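Local structure of CarG (Serratia, 4O7J) at residues L76-R81 and L91-K96; S108-R113 and W128-T133. The protein probably contributes to intrinsic resistance to carbapenem antibiotics, and is a structural homologue of lysozyme inhibitors. All blocks are in the same frame, centred on the assembly; numbering follows the deposited sequence.

Contact 1 of 2, residues L76-R81 and L91-K96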
ATOM      1  N   LEU A  76       9.238   2.811 -19.673  1.00 14.28           N
ATOM      2  CA  LEU A  76       9.477   2.702 -18.271  1.00 14.92           C
ATOM      3  C   LEU A  76      10.991   2.797 -18.015  1.00 14.32           C
ATOM      4  O   LEU A  76      11.815   2.152 -18.700  1.00 13.05           O
ATOM      5  CB  LEU A  76       8.969   1.369 -17.795  1.00 15.14           C
ATOM      6  CG  LEU A  76       7.426   1.232 -17.884  1.00 18.61           C
ATOM      7  CD1 LEU A  76       7.013  -0.141 -17.447  1.00 19.57           C
ATOM      8  CD2 LEU A  76       6.757   2.276 -17.039  1.00 20.24           C
ATOM      9  N   VAL A  77      11.301   3.442 -16.923  1.00 13.79           N
ATOM     10  CA  VAL A  77      12.615   3.407 -16.302  1.00 15.28           C
ATOM     11  C   VAL A  77      12.730   2.300 -15.205  1.00 15.31           C
ATOM     12  O   VAL A  77      13.804   1.820 -14.938  1.00 13.50           O
ATOM     13  CB  VAL A  77      13.060   4.788 -15.811  1.00 16.58           C
ATOM     14  CG1 VAL A  77      13.210   5.761 -17.001  1.00 19.08           C
ATOM     15  CG2 VAL A  77      12.062   5.352 -14.853  1.00 22.12           C
ATOM     16  N   GLN A  78      11.625   1.921 -14.573  1.00 13.39           N
ATOM     17  CA  GLN A  78      11.617   0.889 -13.602  1.00 16.84           C
ATOM     18  C   GLN A  78      10.288   0.144 -13.699  1.00 14.17           C
ATOM     19  O   GLN A  78       9.225   0.771 -13.875  1.00 15.13           O
ATOM     20  CB  GLN A  78      11.829   1.479 -12.197  1.00 19.35           C
ATOM     21  CG  GLN A  78      11.955   0.489 -11.060  1.00 21.73           C
ATOM     22  CD  GLN A  78      12.776   1.059  -9.869  1.00 26.74           C
ATOM     23  OE1 GLN A  78      13.633   1.915 -10.036  1.00 34.29           O
ATOM     24  NE2 GLN A  78      12.542   0.561  -8.706  1.00 30.28           N
ATOM     25  N   ASP A  79      10.364  -1.194 -13.601  1.00 13.29           N
ATOM     26  CA  ASP A  79       9.173  -2.067 -13.626  1.00 14.15           C
ATOM     27  C   ASP A  79       9.352  -3.176 -12.644  1.00 14.16           C
ATOM     28  O   ASP A  79      10.466  -3.439 -12.182  1.00 13.94           O
ATOM     29  CB  ASP A  79       8.917  -2.641 -14.997  1.00 16.57           C
ATOM     30  CG  ASP A  79       7.492  -3.068 -15.237  1.00 18.86           C
ATOM     31  OD1 ASP A  79       6.553  -2.803 -14.417  1.00 20.03           O
ATOM     32  OD2 ASP A  79       7.307  -3.696 -16.303  1.00 21.37           O
ATOM     33  N   ASN A  80       8.250  -3.791 -12.242  1.00 14.26           N
ATOM     34  CA  ASN A  80       8.255  -4.969 -11.394  1.00 14.68           C
ATOM     35  C   ASN A  80       7.362  -6.015 -11.971  1.00 15.69           C
ATOM     36  O   ASN A  80       6.309  -5.694 -12.496  1.00 15.50           O
ATOM     37  CB  ASN A  80       7.792  -4.609  -9.957  1.00 15.55           C
ATOM     38  CG  ASN A  80       8.530  -3.439  -9.406  1.00 18.53           C
ATOM     39  OD1 ASN A  80       9.632  -3.573  -8.917  1.00 21.25           O
ATOM     40  ND2 ASN A  80       7.931  -2.279  -9.498  1.00 18.90           N
ATOM     41  N   ARG A  81       7.777  -7.286 -11.897  1.00 14.45           N
ATOM     42  CA  ARG A  81       6.977  -8.336 -12.451  1.00 15.08           C
ATOM     43  C   ARG A  81       7.135  -9.612 -11.638  1.00 13.69           C
ATOM     44  O   ARG A  81       8.221  -9.942 -11.221  1.00 13.42           O
ATOM     45  CB  ARG A  81       7.293  -8.517 -13.968  1.00 16.38           C
ATOM     46  CG  ARG A  81       6.370  -9.467 -14.710  1.00 20.40           C
ATOM     47  CD  ARG A  81       6.500  -9.390 -16.242  1.00 20.69           C
ATOM     48  NE  ARG A  81       6.240  -8.069 -16.778  1.00 22.46           N
ATOM     49  CZ  ARG A  81       6.408  -7.728 -18.063  1.00 22.25           C
ATOM     50  NH1 ARG A  81       6.849  -8.611 -18.940  1.00 22.40           N
ATOM     51  NH2 ARG A  81       6.173  -6.484 -18.433  1.00 25.50           N
ATOM     52  N   LEU A  91       9.821 -12.030  -7.342  1.00 12.99           N
ATOM     53  CA  LEU A  91       9.569 -10.676  -7.790  1.00 11.07           C
ATOM     54  C   LEU A  91      10.828 -10.141  -8.468  1.00 11.57           C
ATOM     55  O   LEU A  91      11.903 -10.200  -7.873  1.00 12.40           O
ATOM     56  CB  LEU A  91       9.197  -9.833  -6.602  1.00 11.53           C
ATOM     57  CG  LEU A  91       8.854  -8.379  -6.968  1.00 12.69           C
ATOM     58  CD1 LEU A  91       7.659  -8.233  -7.925  1.00 13.27           C
ATOM     59  CD2 LEU A  91       8.600  -7.643  -5.671  1.00 14.91           C
ATOM     60  N   VAL A  92      10.700  -9.604  -9.654  1.00 10.83           N
ATOM     61  CA  VAL A  92      11.811  -9.157 -10.462  1.00 11.33           C
ATOM     62  C   VAL A  92      11.643  -7.709 -10.851  1.00 11.96           C
ATOM     63  O   VAL A  92      10.669  -7.329 -11.523  1.00 11.32           O
ATOM     64  CB  VAL A  92      11.995 -10.011 -11.695  1.00 11.11           C
ATOM     65  CG1 VAL A  92      13.297  -9.580 -12.413  1.00 12.37           C
ATOM     66  CG2 VAL A  92      12.079 -11.483 -11.280  1.00 12.91           C
ATOM     67  N   THR A  93      12.572  -6.889 -10.365  1.00 10.93           N
ATOM     68  CA  THR A  93      12.575  -5.460 -10.652  1.00 12.42           C
ATOM     69  C   THR A  93      13.502  -5.243 -11.830  1.00 13.36           C
ATOM     70  O   THR A  93      14.686  -5.611 -11.758  1.00 12.02           O
ATOM     71  CB  THR A  93      12.981  -4.586  -9.438  1.00 15.70           C
ATOM     72  OG1 THR A  93      12.035  -4.781  -8.383  1.00 17.52           O
ATOM     73  CG2 THR A  93      12.995  -3.089  -9.791  1.00 19.08           C
ATOM     74  N   ALA A  94      12.981  -4.646 -12.907  1.00 11.86           N
ATOM     75  CA  ALA A  94      13.842  -4.203 -14.017  1.00 10.83           C
ATOM     76  C   ALA A  94      14.082  -2.709 -13.868  1.00 11.78           C
ATOM     77  O   ALA A  94      13.099  -1.897 -13.751  1.00 14.51           O
ATOM     78  CB  ALA A  94      13.157  -4.473 -15.297  1.00 10.97           C
ATOM     79  N   ARG A  95      15.336  -2.259 -13.936  1.00 11.94           N
ATOM     80  CA  ARG A  95      15.614  -0.849 -13.790  1.00 12.38           C
ATOM     81  C   ARG A  95      16.666  -0.440 -14.834  1.00 12.16           C
ATOM     82  O   ARG A  95      17.674  -1.110 -14.949  1.00 12.00           O
ATOM     83  CB  ARG A  95      16.162  -0.559 -12.362  1.00 15.48           C
ATOM     84  CG  ARG A  95      16.442   0.923 -12.097  1.00 19.73           C
ATOM     85  CD  ARG A  95      16.710   1.278 -10.642  1.00 24.79           C
ATOM     86  NE  ARG A  95      17.993   0.713 -10.251  1.00 30.03           N
ATOM     87  CZ  ARG A  95      19.199   1.251 -10.505  1.00 35.76           C
ATOM     88  NH1 ARG A  95      19.350   2.425 -11.110  1.00 34.71           N
ATOM     89  NH2 ARG A  95      20.279   0.590 -10.128  1.00 42.25           N
ATOM     90  N   LYS A  96      16.431   0.674 -15.524  1.00 11.72           N
ATOM     91  CA  LYS A  96      17.471   1.369 -16.348  1.00 13.09           C
ATOM     92  C   LYS A  96      18.505   1.950 -15.448  1.00 15.24           C
ATOM     93  O   LYS A  96      18.188   2.725 -14.512  1.00 14.89           O
ATOM     94  CB  LYS A  96      16.842   2.404 -17.244  1.00 12.70           C
ATOM     95  CG  LYS A  96      15.838   1.808 -18.221  1.00 13.78           C
ATOM     96  CD  LYS A  96      15.391   2.738 -19.310  1.00 14.55           C
ATOM     97  CE  LYS A  96      16.531   3.061 -20.260  1.00 13.79           C
ATOM     98  NZ  LYS A  96      16.108   3.994 -21.262  1.00 12.99           N
TER
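N80 and T93 face each other as a non-hydrogen-bonded antiparallel pair, and their side chains lie next to each other, pointing the same way. The T93 hydroxyl OG1 donates to N80 OD1 at 2.7 Å, lying in the plane of the amide carbonyl with a C=O...O angle of 157°. N80 CG stands anti to its own carbonyl carbon and beside the backbone N (chi1 -50°), and T93 OG1 takes the matching place on its residue. N80 ND2 makes a weak hydrogen bond to the F65 carbonyl, which gives the amide a second hold, and W64 packs on both residues and on L91.

The tight part centres on buried V92, T93 and A94: V92 lies against L109 and I111, A94 against L109, and T93 against Y112. A backbone ladder bonds this row to 76-81. D79 and A94 exchange two bonds, from D79 N to A94 O at 2.8 Å and from A94 N to D79 O at 2.9 Å; in the second the donor sits above the carbonyl plane. R81 and V92 repeat the exchange, and K96 N donates to V77 O. T93 CA also approaches D79 O to 3.3 Å, a CA-H...O contact.

The Q78-R95 pair belongs to the looser side, where R95 is exposed. Across the pair Q78 OE1 lies against R95 CD (3.2 Å) and CG, and Q78 NE2 against T93 CG2; the amide and guanidinium planes are turned 62° apart. Within 76-81, a long salt bridge joins R81 NH2 to D79 OD2 at 3.7 Å along the strand, and Y147 touches both side chains. The ammonium of buried K96, by contrast, is gripped by three carbonyls, those of L101, D103 and Q141.

Y67 is met by two successive residues, V77 and Q78, so 76-81 forms a classic bulge there, at the border of an antiparallel beta hairpin built from strands 78-85 and 88-96.

Contact 2 of 2, residues S108-R113 and W128-T133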
ATOM      1  N   SER A 108      19.221  -3.459 -15.331  1.00 13.85           N
ATOM      2  CA  SER A 108      19.455  -4.480 -14.335  1.00 13.31           C
ATOM      3  C   SER A 108      18.190  -5.201 -13.950  1.00 13.40           C
ATOM      4  O   SER A 108      17.101  -4.593 -13.954  1.00 13.15           O
ATOM      5  CB  SER A 108      20.076  -3.940 -13.040  1.00 14.95           C
ATOM      6  OG  SER A 108      19.290  -3.010 -12.401  1.00 16.08           O
ATOM      7  N   LEU A 109      18.356  -6.474 -13.553  1.00 12.20           N
ATOM      8  CA  LEU A 109      17.237  -7.286 -13.071  1.00 13.34           C
ATOM      9  C   LEU A 109      17.544  -7.780 -11.730  1.00 13.38           C
ATOM     10  O   LEU A 109      18.543  -8.490 -11.575  1.00 13.42           O
ATOM     11  CB  LEU A 109      16.950  -8.436 -14.020  1.00 15.08           C
ATOM     12  CG  LEU A 109      16.452  -8.128 -15.432  1.00 14.87           C
ATOM     13  CD1 LEU A 109      16.739  -9.307 -16.349  1.00 17.99           C
ATOM     14  CD2 LEU A 109      14.973  -7.712 -15.480  1.00 15.24           C
ATOM     15  N   THR A 110      16.761  -7.298 -10.735  1.00 12.36           N
ATOM     16  CA  THR A 110      16.948  -7.651  -9.321  1.00 13.10           C
ATOM     17  C   THR A 110      15.860  -8.662  -9.016  1.00 13.35           C
ATOM     18  O   THR A 110      14.671  -8.410  -9.238  1.00 13.49           O
ATOM     19  CB  THR A 110      16.866  -6.475  -8.376  1.00 12.66           C
ATOM     20  OG1 THR A 110      17.756  -5.499  -8.855  1.00 15.15           O
ATOM     21  CG2 THR A 110      17.197  -6.877  -6.954  1.00 15.19           C
ATOM     22  N   ILE A 111      16.293  -9.845  -8.610  1.00 13.10           N
ATOM     23  CA  ILE A 111      15.448 -10.980  -8.304  1.00 13.18           C
ATOM     24  C   ILE A 111      15.281 -11.058  -6.816  1.00 14.71           C
ATOM     25  O   ILE A 111      16.284 -11.198  -6.039  1.00 12.97           O
ATOM     26  CB  ILE A 111      16.136 -12.303  -8.768  1.00 15.80           C
ATOM     27  CG1 ILE A 111      16.684 -12.228 -10.199  1.00 19.31           C
ATOM     28  CG2 ILE A 111      15.230 -13.494  -8.515  1.00 16.14           C
ATOM     29  CD1 ILE A 111      15.647 -12.050 -11.241  1.00 23.97           C
ATOM     30  N   TYR A 112      14.022 -11.036  -6.377  1.00 12.83           N
ATOM     31  CA  TYR A 112      13.716 -11.176  -4.956  1.00 11.91           C
ATOM     32  C   TYR A 112      12.984 -12.474  -4.712  1.00 14.29           C
ATOM     33  O   TYR A 112      12.140 -12.886  -5.516  1.00 14.84           O
ATOM     34  CB  TYR A 112      12.797 -10.077  -4.474  1.00 12.28           C
ATOM     35  CG  TYR A 112      13.350  -8.690  -4.515  1.00 13.36           C
ATOM     36  CD1 TYR A 112      14.140  -8.206  -3.449  1.00 14.63           C
ATOM     37  CD2 TYR A 112      13.198  -7.899  -5.617  1.00 14.27           C
ATOM     38  CE1 TYR A 112      14.683  -6.930  -3.506  1.00 16.30           C
ATOM     39  CE2 TYR A 112      13.731  -6.635  -5.692  1.00 15.52           C
ATOM     40  CZ  TYR A 112      14.479  -6.156  -4.630  1.00 18.55           C
ATOM     41  OH  TYR A 112      14.987  -4.920  -4.692  1.00 22.35           O
ATOM     42  N   ARG A 113      13.316 -13.117  -3.594  1.00 14.32           N
ATOM     43  CA  ARG A 113      12.613 -14.304  -3.197  1.00 16.32           C
ATOM     44  C   ARG A 113      11.905 -14.000  -1.876  1.00 15.00           C
ATOM     45  O   ARG A 113      12.307 -13.091  -1.088  1.00 15.19           O
ATOM     46  CB  ARG A 113      13.623 -15.473  -3.059  1.00 19.14           C
ATOM     47  CG  ARG A 113      14.482 -15.277  -1.841  1.00 21.96           C
ATOM     48  CD  ARG A 113      15.444 -16.393  -1.535  1.00 32.08           C
ATOM     49  NE  ARG A 113      15.910 -16.196  -0.161  1.00 36.99           N
ATOM     50  CZ  ARG A 113      16.808 -15.288   0.215  1.00 44.69           C
ATOM     51  NH1 ARG A 113      17.414 -14.486  -0.684  1.00 44.11           N
ATOM     52  NH2 ARG A 113      17.120 -15.212   1.517  1.00 50.98           N
ATOM     53  N   TRP A 128      10.492  -9.411   0.691  1.00 13.87           N
ATOM     54  CA  TRP A 128      11.139  -9.802  -0.544  1.00 15.60           C
ATOM     55  C   TRP A 128      12.649  -9.553  -0.332  1.00 18.35           C
ATOM     56  O   TRP A 128      13.113  -8.421  -0.073  1.00 21.50           O
ATOM     57  CB  TRP A 128      10.628  -8.976  -1.673  1.00 14.97           C
ATOM     58  CG  TRP A 128       9.256  -9.329  -2.082  1.00 13.08           C
ATOM     59  CD1 TRP A 128       8.164  -8.611  -1.861  1.00 13.67           C
ATOM     60  CD2 TRP A 128       8.844 -10.531  -2.760  1.00 13.03           C
ATOM     61  NE1 TRP A 128       7.084  -9.240  -2.368  1.00 13.09           N
ATOM     62  CE2 TRP A 128       7.448 -10.437  -2.914  1.00 13.15           C
ATOM     63  CE3 TRP A 128       9.498 -11.688  -3.198  1.00 12.69           C
ATOM     64  CZ2 TRP A 128       6.716 -11.392  -3.556  1.00 14.00           C
ATOM     65  CZ3 TRP A 128       8.785 -12.676  -3.825  1.00 13.78           C
ATOM     66  CH2 TRP A 128       7.369 -12.542  -3.999  1.00 14.40           C
ATOM     67  N   SER A 129      13.411 -10.646  -0.365  1.00 18.32           N
ATOM     68  CA  SER A 129      14.798 -10.595  -0.069  1.00 19.64           C
ATOM     69  C   SER A 129      15.583 -10.777  -1.330  1.00 17.40           C
ATOM     70  O   SER A 129      15.379 -11.737  -2.062  1.00 16.95           O
ATOM     71  CB  SER A 129      15.173 -11.724   0.924  1.00 23.24           C
ATOM     72  OG  SER A 129      16.573 -11.805   1.131  1.00 23.48           O
ATOM     73  N   MET A 130      16.526  -9.878  -1.579  1.00 20.86           N
ATOM     74  CA  MET A 130      17.292  -9.937  -2.817  1.00 22.52           C
ATOM     75  C   MET A 130      18.092 -11.243  -2.911  1.00 20.95           C
ATOM     76  O   MET A 130      18.810 -11.599  -1.988  1.00 22.28           O
ATOM     77  CB  MET A 130      18.206  -8.711  -2.949  1.00 23.53           C
ATOM     78  CG  MET A 130      18.967  -8.757  -4.261  1.00 29.15           C
ATOM     79  SD  MET A 130      19.905  -7.295  -4.611  1.00 42.89           S
ATOM     80  CE  MET A 130      20.574  -6.845  -3.007  1.00 40.86           C
ATOM     81  N   SER A 131      17.904 -11.970  -3.973  1.00 20.08           N
ATOM     82  CA  SER A 131      18.681 -13.194  -4.294  1.00 24.10           C
ATOM     83  C   SER A 131      19.923 -12.867  -5.108  1.00 24.25           C
ATOM     84  O   SER A 131      21.053 -13.336  -4.803  1.00 25.86           O
ATOM     85  CB  SER A 131      17.868 -14.234  -5.048  1.00 26.58           C
ATOM     86  OG  SER A 131      16.670 -14.485  -4.368  1.00 36.83           O
ATOM     87  N   LYS A 132      19.735 -12.000  -6.075  1.00 22.05           N
ATOM     88  CA  LYS A 132      20.757 -11.749  -7.078  1.00 24.02           C
ATOM     89  C   LYS A 132      20.297 -10.567  -7.948  1.00 20.63           C
ATOM     90  O   LYS A 132      19.102 -10.361  -8.150  1.00 18.34           O
ATOM     91  CB  LYS A 132      20.845 -12.994  -7.956  1.00 29.72           C
ATOM     92  CG  LYS A 132      21.861 -13.075  -9.041  1.00 36.06           C
ATOM     93  CD  LYS A 132      23.255 -12.595  -8.656  1.00 47.14           C
ATOM     94  CE  LYS A 132      24.170 -12.629  -9.907  1.00 53.32           C
ATOM     95  NZ  LYS A 132      25.397 -11.784  -9.862  1.00 49.22           N
ATOM     96  N   THR A 133      21.268  -9.822  -8.484  1.00 17.25           N
ATOM     97  CA  THR A 133      20.995  -8.821  -9.507  1.00 17.32           C
ATOM     98  C   THR A 133      21.858  -9.222 -10.724  1.00 16.26           C
ATOM     99  O   THR A 133      23.008  -9.682 -10.538  1.00 17.82           O
ATOM    100  CB  THR A 133      21.281  -7.411  -9.028  1.00 17.03           C
ATOM    101  OG1 THR A 133      20.455  -7.080  -7.918  1.00 20.98           O
ATOM    102  CG2 THR A 133      21.044  -6.395 -10.127  1.00 18.56           C
TER
HETATM  103  O   HOH W   1      19.988  -4.535  -7.540  1.00 31.18           O
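I111 is opposed by two successive residues, S131 and K132, a classic bulge that shifts the register by one residue between I111 and Y112. The evidence is in the bonds: I111 N donates to K132 O at 2.9 Å, whereas I111 O accepts from S131 N at 2.7 Å, each nearly along the C=O axis. S131 has a psi of -43°, and the two short strand axes stand at 129°, far from straight antiparallel.

Beyond the bulge R113 and S129 exchange two backbone bonds. R113 CG lies between the backbone N and the carbonyl carbon (chi1 72°), where it meets S131 OG at 3.4 Å; further along the chain S129 CB sits over one guanidinium face, offset toward the rim, and S131 OG is at the edge, in plane.

On the other face, Y112 CB packs on W128 CB at 3.7 Å, and the Y112 ring atom CE1 reaches M130 CB. M130 SD touches T110 CG2 at 3.6 Å. Where T110 pairs with T133, one water joins the hydroxyls, 2.8 Å from T110 OG1 and 2.6 Å from T133 OG1.

The hairpin of strands 107-116 and 126-135 borders strand 88-96, on which L109, I111, Y112 and W128 all pack, while helix 152-155 covers L109 and I111 through M154, with L155 also against I111.

Contacts 1 and 2 are successive hairpins of one four-stranded antiparallel sheet, ordered 78-85, 88-96, 107-116, 126-135, and their centres are about 11 Å apart. The seam between them is the pairing of 91-96 with 108-113. A probable backbone hydrogen bond runs from Y112 N to L91 O at 2.7 Å. A second probable one runs from T93 N to T110 O at 2.8 Å. V92 CG1 packs on I111 CD1 at 3.6 Å, and T93 belongs to both interfaces. The bound sodium ion, ringed by D14, N16, D18, L20 and D22, lies about 11 Å from the W128 side chain of contact 2.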